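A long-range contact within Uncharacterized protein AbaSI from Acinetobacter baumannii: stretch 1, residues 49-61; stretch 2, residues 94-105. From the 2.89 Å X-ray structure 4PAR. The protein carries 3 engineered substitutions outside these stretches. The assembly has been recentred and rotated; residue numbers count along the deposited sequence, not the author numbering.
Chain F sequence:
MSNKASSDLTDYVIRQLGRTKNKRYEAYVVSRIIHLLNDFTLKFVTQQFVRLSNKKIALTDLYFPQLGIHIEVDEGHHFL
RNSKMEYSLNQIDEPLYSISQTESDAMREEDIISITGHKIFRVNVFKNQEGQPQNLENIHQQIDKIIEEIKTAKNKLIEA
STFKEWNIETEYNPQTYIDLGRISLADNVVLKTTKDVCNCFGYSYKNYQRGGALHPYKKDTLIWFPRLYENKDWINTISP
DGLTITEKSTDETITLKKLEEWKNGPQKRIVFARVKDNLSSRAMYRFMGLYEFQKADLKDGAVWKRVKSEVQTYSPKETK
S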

ATOM      1  N   PHE F  49      -5.697  -3.413 -21.287  1.00 50.73           N
ATOM      2  CA  PHE F  49      -6.391  -4.672 -21.016  1.00 58.19           C
ATOM      3  C   PHE F  49      -7.462  -4.954 -22.066  1.00 57.92           C
ATOM      4  O   PHE F  49      -8.259  -4.075 -22.392  1.00 81.91           O
ATOM      5  CB  PHE F  49      -7.036  -4.651 -19.633  1.00 60.30           C
ATOM      6  CG  PHE F  49      -6.061  -4.750 -18.501  1.00 71.96           C
ATOM      7  CD1 PHE F  49      -5.539  -5.977 -18.129  1.00 76.79           C
ATOM      8  CD2 PHE F  49      -5.684  -3.621 -17.793  1.00 81.45           C
ATOM      9  CE1 PHE F  49      -4.649  -6.077 -17.079  1.00 75.89           C
ATOM     10  CE2 PHE F  49      -4.795  -3.712 -16.741  1.00 83.46           C
ATOM     11  CZ  PHE F  49      -4.277  -4.942 -16.383  1.00 93.82           C
ATOM     12  N   VAL F  50      -7.479  -6.175 -22.594  1.00 51.85           N
ATOM     13  CA  VAL F  50      -8.503  -6.574 -23.562  1.00 58.07           C
ATOM     14  C   VAL F  50      -9.156  -7.897 -23.184  1.00 57.35           C
ATOM     15  O   VAL F  50      -8.601  -8.670 -22.409  1.00 63.31           O
ATOM     16  CB  VAL F  50      -7.926  -6.696 -24.969  1.00 52.69           C
ATOM     17  CG1 VAL F  50      -7.297  -5.381 -25.383  1.00 59.20           C
ATOM     18  CG2 VAL F  50      -6.906  -7.814 -25.018  1.00 66.88           C
ATOM     19  N   ARG F  51     -10.340  -8.154 -23.726  1.00 69.25           N
ATOM     20  CA  ARG F  51     -11.053  -9.387 -23.404  1.00 75.87           C
ATOM     21  C   ARG F  51     -11.152 -10.294 -24.613  1.00 68.68           C
ATOM     22  O   ARG F  51     -11.784  -9.948 -25.611  1.00 69.25           O
ATOM     23  CB  ARG F  51     -12.446  -9.078 -22.871  1.00 68.35           C
ATOM     24  CG  ARG F  51     -13.175 -10.294 -22.372  1.00 74.44           C
ATOM     25  CD  ARG F  51     -14.450  -9.900 -21.665  1.00101.40           C
ATOM     26  NE  ARG F  51     -14.200  -9.063 -20.496  1.00 90.91           N
ATOM     27  CZ  ARG F  51     -13.864  -9.539 -19.302  1.00 89.31           C
ATOM     28  NH1 ARG F  51     -13.724 -10.846 -19.123  1.00 92.91           N
ATOM     29  NH2 ARG F  51     -13.664  -8.708 -18.288  1.00 87.23           N
ATOM     30  N   LEU F  52     -10.515 -11.455 -24.514  1.00 71.23           N
ATOM     31  CA  LEU F  52     -10.488 -12.416 -25.608  1.00 93.01           C
ATOM     32  C   LEU F  52     -11.824 -13.119 -25.768  1.00103.38           C
ATOM     33  O   LEU F  52     -12.780 -12.857 -25.034  1.00 82.07           O
ATOM     34  CB  LEU F  52      -9.406 -13.468 -25.384  1.00 76.62           C
ATOM     35  CG  LEU F  52      -7.976 -13.055 -25.076  1.00 90.69           C
ATOM     36  CD1 LEU F  52      -7.139 -14.310 -24.923  1.00 94.80           C
ATOM     37  CD2 LEU F  52      -7.429 -12.174 -26.177  1.00 99.17           C
ATOM     38  N   SER F  53     -11.869 -14.043 -26.719  1.00101.57           N
ATOM     39  CA  SER F  53     -13.083 -14.799 -27.005  1.00101.42           C
ATOM     40  C   SER F  53     -13.574 -15.606 -25.826  1.00 96.17           C
ATOM     41  O   SER F  53     -14.771 -15.789 -25.670  1.00100.48           O
ATOM     42  CB  SER F  53     -12.854 -15.741 -28.178  1.00126.59           C
ATOM     43  OG  SER F  53     -12.510 -15.014 -29.348  1.00141.05           O
ATOM     44  N   ASN F  54     -12.658 -16.050 -24.974  1.00 95.73           N
ATOM     45  CA  ASN F  54     -12.960 -17.138 -24.044  1.00102.14           C
ATOM     46  C   ASN F  54     -13.474 -16.870 -22.641  1.00133.22           C
ATOM     47  O   ASN F  54     -13.929 -17.810 -22.000  1.00152.74           O
ATOM     48  CB  ASN F  54     -11.715 -18.002 -23.882  1.00103.53           C
ATOM     49  CG  ASN F  54     -10.455 -17.207 -24.029  1.00108.01           C
ATOM     50  OD1 ASN F  54     -10.447 -15.972 -23.904  1.00111.55           O
ATOM     51  ND2 ASN F  54      -9.373 -17.903 -24.281  1.00 97.54           N
ATOM     52  N   LYS F  55     -13.509 -15.595 -22.241  1.00121.24           N
ATOM     53  CA  LYS F  55     -13.514 -15.098 -20.853  1.00124.04           C
ATOM     54  C   LYS F  55     -12.135 -14.755 -20.284  1.00122.56           C
ATOM     55  O   LYS F  55     -12.041 -14.245 -19.178  1.00122.81           O
ATOM     56  CB  LYS F  55     -14.114 -16.076 -19.838  1.00126.43           C
ATOM     57  CG  LYS F  55     -13.111 -17.122 -19.310  1.00130.69           C
ATOM     58  CD  LYS F  55     -13.726 -17.999 -18.244  1.00148.97           C
ATOM     59  CE  LYS F  55     -12.793 -19.158 -17.820  1.00156.35           C
ATOM     60  NZ  LYS F  55     -12.756 -20.347 -18.726  1.00155.66           N
ATOM     61  N   LYS F  56     -11.052 -15.060 -20.992  1.00 89.61           N
ATOM     62  CA  LYS F  56      -9.732 -14.778 -20.441  1.00 98.43           C
ATOM     63  C   LYS F  56      -9.356 -13.316 -20.664  1.00 97.85           C
ATOM     64  O   LYS F  56      -9.768 -12.706 -21.652  1.00 97.30           O
ATOM     65  CB  LYS F  56      -8.647 -15.696 -21.047  1.00103.78           C
ATOM     66  CG  LYS F  56      -8.703 -17.140 -20.549  1.00115.73           C
ATOM     67  CD  LYS F  56      -7.636 -18.010 -21.216  1.00121.94           C
ATOM     68  CE  LYS F  56      -6.249 -17.430 -21.017  1.00119.60           C
ATOM     69  NZ  LYS F  56      -5.203 -18.271 -21.658  1.00125.01           N
ATOM     70  N   ILE F  57      -8.579 -12.748 -19.745  1.00 96.80           N
ATOM     71  CA  ILE F  57      -8.165 -11.347 -19.873  1.00 81.09           C
ATOM     72  C   ILE F  57      -6.735 -11.248 -20.390  1.00 83.84           C
ATOM     73  O   ILE F  57      -5.816 -11.838 -19.826  1.00 94.33           O
ATOM     74  CB  ILE F  57      -8.275 -10.592 -18.539  1.00 81.45           C
ATOM     75  CG1 ILE F  57      -9.661 -10.802 -17.922  1.00 84.13           C
ATOM     76  CG2 ILE F  57      -7.994  -9.102 -18.740  1.00 63.14           C
ATOM     77  CD1 ILE F  57      -9.819 -10.178 -16.562  1.00 87.02           C
ATOM     78  N   ALA F  58      -6.564 -10.483 -21.461  1.00 74.01           N
ATOM     79  CA  ALA F  58      -5.273 -10.317 -22.110  1.00 60.26           C
ATOM     80  C   ALA F  58      -4.837  -8.865 -22.061  1.00 63.52           C
ATOM     81  O   ALA F  58      -5.542  -8.024 -21.509  1.00 85.65           O
ATOM     82  CB  ALA F  58      -5.346 -10.796 -23.540  1.00 69.48           C
ATOM     83  N   LEU F  59      -3.675  -8.566 -22.632  1.00 75.30           N
ATOM     84  CA  LEU F  59      -3.211  -7.182 -22.698  1.00 76.99           C
ATOM     85  C   LEU F  59      -2.324  -6.922 -23.903  1.00 75.90           C
ATOM     86  O   LEU F  59      -1.590  -7.801 -24.355  1.00 75.89           O
ATOM     87  CB  LEU F  59      -2.469  -6.800 -21.415  1.00 74.17           C
ATOM     88  CG  LEU F  59      -1.320  -7.674 -20.917  1.00 93.07           C
ATOM     89  CD1 LEU F  59      -0.010  -7.343 -21.610  1.00 95.34           C
ATOM     90  CD2 LEU F  59      -1.187  -7.502 -19.415  1.00113.67           C
ATOM     91  N   THR F  60      -2.391  -5.701 -24.419  1.00 73.86           N
ATOM     92  CA  THR F  60      -1.545  -5.325 -25.538  1.00 62.14           C
ATOM     93  C   THR F  60      -0.623  -4.182 -25.141  1.00 55.58           C
ATOM     94  O   THR F  60      -0.988  -3.324 -24.336  1.00 66.57           O
ATOM     95  CB  THR F  60      -2.376  -4.932 -26.768  1.00 56.49           C
ATOM     96  OG1 THR F  60      -3.372  -3.978 -26.386  1.00 81.49           O
ATOM     97  CG2 THR F  60      -3.062  -6.145 -27.328  1.00 47.78           C
ATOM     98  N   ASP F  61       0.572  -4.182 -25.719  1.00 56.83           N
ATOM     99  CA  ASP F  61       1.635  -3.268 -25.316  1.00 50.69           C
ATOM    100  C   ASP F  61       1.392  -1.835 -25.773  1.00 48.80           C
ATOM    101  O   ASP F  61       1.613  -0.895 -25.010  1.00 54.07           O
ATOM    102  CB  ASP F  61       2.979  -3.771 -25.849  1.00 54.38           C
ATOM    103  CG  ASP F  61       3.376  -5.108 -25.252  1.00 73.03           C
ATOM    104  OD1 ASP F  61       3.291  -5.252 -24.009  1.00 67.01           O
ATOM    105  OD2 ASP F  61       3.754  -6.016 -26.028  1.00 79.85           O
ATOM    106  N   GLU F  94      -6.257 -11.642 -32.040  1.00 95.61           N
ATOM    107  CA  GLU F  94      -6.162 -11.463 -30.595  1.00 83.13           C
ATOM    108  C   GLU F  94      -4.726 -11.671 -30.108  1.00 86.73           C
ATOM    109  O   GLU F  94      -3.959 -12.397 -30.738  1.00108.06           O
ATOM    110  CB  GLU F  94      -7.108 -12.434 -29.887  1.00 98.16           C
ATOM    111  CG  GLU F  94      -8.559 -12.287 -30.295  1.00 99.27           C
ATOM    112  CD  GLU F  94      -9.466 -13.234 -29.539  1.00109.15           C
ATOM    113  OE1 GLU F  94      -8.935 -14.128 -28.848  1.00116.34           O
ATOM    114  OE2 GLU F  94     -10.703 -13.084 -29.635  1.00115.16           O
ATOM    115  N   PRO F  95      -4.353 -11.022 -28.990  1.00 81.01           N
ATOM    116  CA  PRO F  95      -2.969 -11.083 -28.499  1.00 79.60           C
ATOM    117  C   PRO F  95      -2.514 -12.488 -28.117  1.00 74.89           C
ATOM    118  O   PRO F  95      -3.340 -13.370 -27.893  1.00 80.52           O
ATOM    119  CB  PRO F  95      -2.996 -10.174 -27.267  1.00 56.32           C
ATOM    120  CG  PRO F  95      -4.419 -10.127 -26.858  1.00 56.90           C
ATOM    121  CD  PRO F  95      -5.198 -10.183 -28.124  1.00 67.89           C
ATOM    122  N   LEU F  96      -1.204 -12.692 -28.066  1.00 73.70           N
ATOM    123  CA  LEU F  96      -0.643 -13.991 -27.707  1.00 83.78           C
ATOM    124  C   LEU F  96      -0.478 -14.145 -26.195  1.00 77.81           C
ATOM    125  O   LEU F  96      -0.321 -15.256 -25.687  1.00 76.99           O
ATOM    126  CB  LEU F  96       0.711 -14.195 -28.394  1.00 77.50           C
ATOM    127  CG  LEU F  96       0.803 -14.600 -29.869  1.00 77.41           C
ATOM    128  CD1 LEU F  96      -0.462 -14.297 -30.639  1.00 92.75           C
ATOM    129  CD2 LEU F  96       1.987 -13.902 -30.519  1.00 73.62           C
ATOM    130  N   TYR F  97      -0.524 -13.028 -25.475  1.00 65.34           N
ATOM    131  CA  TYR F  97      -0.218 -13.041 -24.049  1.00 66.79           C
ATOM    132  C   TYR F  97      -1.460 -12.791 -23.227  1.00 66.35           C
ATOM    133  O   TYR F  97      -2.188 -11.834 -23.477  1.00 66.40           O
ATOM    134  CB  TYR F  97       0.835 -11.987 -23.702  1.00 73.88           C
ATOM    135  CG  TYR F  97       2.157 -12.150 -24.410  1.00 82.59           C
ATOM    136  CD1 TYR F  97       2.347 -11.633 -25.682  1.00 91.03           C
ATOM    137  CD2 TYR F  97       3.221 -12.803 -23.799  1.00 77.97           C
ATOM    138  CE1 TYR F  97       3.552 -11.766 -26.334  1.00 80.20           C
ATOM    139  CE2 TYR F  97       4.434 -12.942 -24.444  1.00 88.81           C
ATOM    140  CZ  TYR F  97       4.592 -12.421 -25.715  1.00 88.20           C
ATOM    141  OH  TYR F  97       5.787 -12.545 -26.379  1.00 90.11           O
ATOM    142  N   SER F  98      -1.689 -13.641 -22.233  1.00 70.11           N
ATOM    143  CA  SER F  98      -2.891 -13.540 -21.418  1.00 72.31           C
ATOM    144  C   SER F  98      -2.561 -13.623 -19.934  1.00 84.65           C
ATOM    145  O   SER F  98      -1.404 -13.758 -19.558  1.00107.39           O
ATOM    146  CB  SER F  98      -3.879 -14.636 -21.806  1.00 86.58           C
ATOM    147  OG  SER F  98      -3.257 -15.907 -21.767  1.00 92.46           O
ATOM    148  N   ILE F  99      -3.585 -13.535 -19.093  1.00 73.86           N
ATOM    149  CA  ILE F  99      -3.398 -13.594 -17.651  1.00 76.49           C
ATOM    150  C   ILE F  99      -4.090 -14.829 -17.099  1.00 89.49           C
ATOM    151  O   ILE F  99      -5.149 -15.216 -17.593  1.00108.61           O
ATOM    152  CB  ILE F  99      -3.965 -12.342 -16.962  1.00 76.78           C
ATOM    153  CG1 ILE F  99      -3.558 -11.085 -17.726  1.00 76.32           C
ATOM    154  CG2 ILE F  99      -3.512 -12.268 -15.514  1.00 87.84           C
ATOM    155  CD1 ILE F  99      -2.060 -10.904 -17.843  1.00 92.62           C
ATOM    156  N   SER F 100      -3.499 -15.450 -16.084  1.00 88.76           N
ATOM    157  CA  SER F 100      -4.134 -16.591 -15.428  1.00101.03           C
ATOM    158  C   SER F 100      -5.491 -16.194 -14.853  1.00110.20           C
ATOM    159  O   SER F 100      -5.635 -15.113 -14.281  1.00111.39           O
ATOM    160  CB  SER F 100      -3.230 -17.154 -14.329  1.00117.47           C
ATOM    161  OG  SER F 100      -2.500 -16.122 -13.685  1.00116.87           O
ATOM    162  N   GLN F 101      -6.481 -17.071 -15.018  1.00131.57           N
ATOM    163  CA  GLN F 101      -7.853 -16.803 -14.576  1.00144.95           C
ATOM    164  C   GLN F 101      -7.932 -16.440 -13.098  1.00154.36           C
ATOM    165  O   GLN F 101      -8.833 -15.715 -12.679  1.00152.41           O
ATOM    166  CB  GLN F 101      -8.755 -18.009 -14.854  1.00149.74           C
ATOM    167  CG  GLN F 101      -9.185 -18.165 -16.309  1.00154.22           C
ATOM    168  CD  GLN F 101      -8.100 -18.758 -17.197  1.00162.68           C
ATOM    169  OE1 GLN F 101      -6.908 -18.525 -16.992  1.00157.13           O
ATOM    170  NE2 GLN F 101      -8.514 -19.537 -18.190  1.00170.09           N
ATOM    171  N   THR F 102      -6.987 -16.955 -12.316  1.00164.73           N
ATOM    172  CA  THR F 102      -6.889 -16.610 -10.903  1.00164.67           C
ATOM    173  C   THR F 102      -6.548 -15.129 -10.728  1.00159.41           C
ATOM    174  O   THR F 102      -7.083 -14.461  -9.842  1.00172.17           O
ATOM    175  CB  THR F 102      -5.832 -17.476 -10.182  1.00153.86           C
ATOM    176  OG1 THR F 102      -4.617 -17.494 -10.945  1.00141.79           O
ATOM    177  CG2 THR F 102      -6.337 -18.903 -10.014  1.00153.42           C
ATOM    178  N   GLU F 103      -5.663 -14.620 -11.579  1.00129.76           N
ATOM    179  CA  GLU F 103      -5.292 -13.211 -11.528  1.00127.93           C
ATOM    180  C   GLU F 103      -6.258 -12.362 -12.350  1.00125.13           C
ATOM    181  O   GLU F 103      -6.248 -11.136 -12.266  1.00128.37           O
ATOM    182  CB  GLU F 103      -3.858 -13.010 -12.027  1.00130.58           C
ATOM    183  CG  GLU F 103      -2.812 -13.886 -11.342  1.00145.47           C
ATOM    184  CD  GLU F 103      -2.354 -13.341  -9.999  1.00151.70           C
ATOM    185  OE1 GLU F 103      -3.207 -12.890  -9.206  1.00162.15           O
ATOM    186  OE2 GLU F 103      -1.132 -13.363  -9.737  1.00146.01           O
ATOM    187  N   SER F 104      -7.094 -13.023 -13.142  1.00120.51           N
ATOM    188  CA  SER F 104      -8.057 -12.321 -13.982  1.00118.17           C
ATOM    189  C   SER F 104      -9.260 -11.832 -13.174  1.00115.33           C
ATOM    190  O   SER F 104      -9.777 -10.740 -13.416  1.00106.12           O
ATOM    191  CB  SER F 104      -8.524 -13.220 -15.131  1.00122.91           C
ATOM    192  OG  SER F 104      -7.482 -13.438 -16.072  1.00105.08           O
ATOM    193  N   ASP F 105      -9.702 -12.633 -12.209  1.00120.58           N
ATOM    194  CA  ASP F 105     -10.834 -12.232 -11.380  1.00127.16           C
ATOM    195  C   ASP F 105     -10.384 -11.231 -10.316  1.00127.36           C
ATOM    196  O   ASP F 105     -11.207 -10.648  -9.610  1.00138.84           O
ATOM    197  CB  ASP F 105     -11.512 -13.448 -10.734  1.00131.12           C
ATOM    198  CG  ASP F 105     -10.594 -14.209  -9.794  1.00142.68           C
ATOM    199  OD1 ASP F 105     -10.456 -13.794  -8.624  1.00146.83           O
ATOM    200  OD2 ASP F 105     -10.027 -15.236 -10.219  1.00150.25           O
TER

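Stretch 1 folds as a hairpin: strand 49-51 turns through a loop into strand 57-60, and the two arms are tied by V50 N to A58 O and A58 N to V50 O, both 2.9 Å. Stretch 2 lays its short strand 97-99 beside the second arm. The two strands run in roughly opposite directions, at 136°, and come within 4.7 Å of each other. The strands pair over a short length. A58 and S98 form a single bridge, their CA atoms 4.1 Å apart, and one backbone hydrogen bond crosses, from I99 N to I57 O at 2.9 Å; L59 N and Y97 O are already 3.7 Å apart. Together the two stretches bury 782 Å² of surface. The most heavily covered residues are I57, P95 and K56, with I99 almost level with K56.

I57 is the most heavily covered of all. Its CA-to-CB bond points sideways, but with chi1 m and chi2 t the side chain extends until CD1 lies 3.6 Å from S104 CB and 3.2 Å from S104 O, on the short helix after the strand. A beta-branched residue suits the strand, and its CD1 methyl reaches the helix, where it rests against the serine's CB and backbone oxygen. S104 OG is occupied within its own stretch, donating to S100 O at 3.1 Å. I99, while its backbone bonds to I57, sends its side chain to L59: I99 CD1 lies 3.8 Å from L59 CD2, a contact between branched aliphatic groups.

P95 provides a second apolar centre. Its CA-to-CB bond points toward stretch 1, and the ring meets both arms of the hairpin: P95 CG is 3.5 Å from A58 CB and 3.9 Å from V50 CG2, while P95 CD is 3.6 Å from L52 CD2. The single methyl of A58 meets the ring near the strand backbone, and the larger side chains of V50 and L52 extend the apolar surface around it.

K56, the third lead residue, combines apolar and polar contacts. K56 NZ donates to S98 OG at 3.1 Å, the long lysine chain carrying its charged amine to the hydroxyl. Nearer its base the same chain is aliphatic, and K56 CG packs 3.4 Å from Q101 NE2. The loop bonds to the backbone of K56 as well, since K56 N donates to N54 OD1 at 3.1 Å. Elsewhere along the contact, S53 OG donates to E94 OE2 at 2.7 Å, and S53 N makes a weak bond to the same E94 OE2 at 3.3 Å; a carboxylate oxygen readily accepts both.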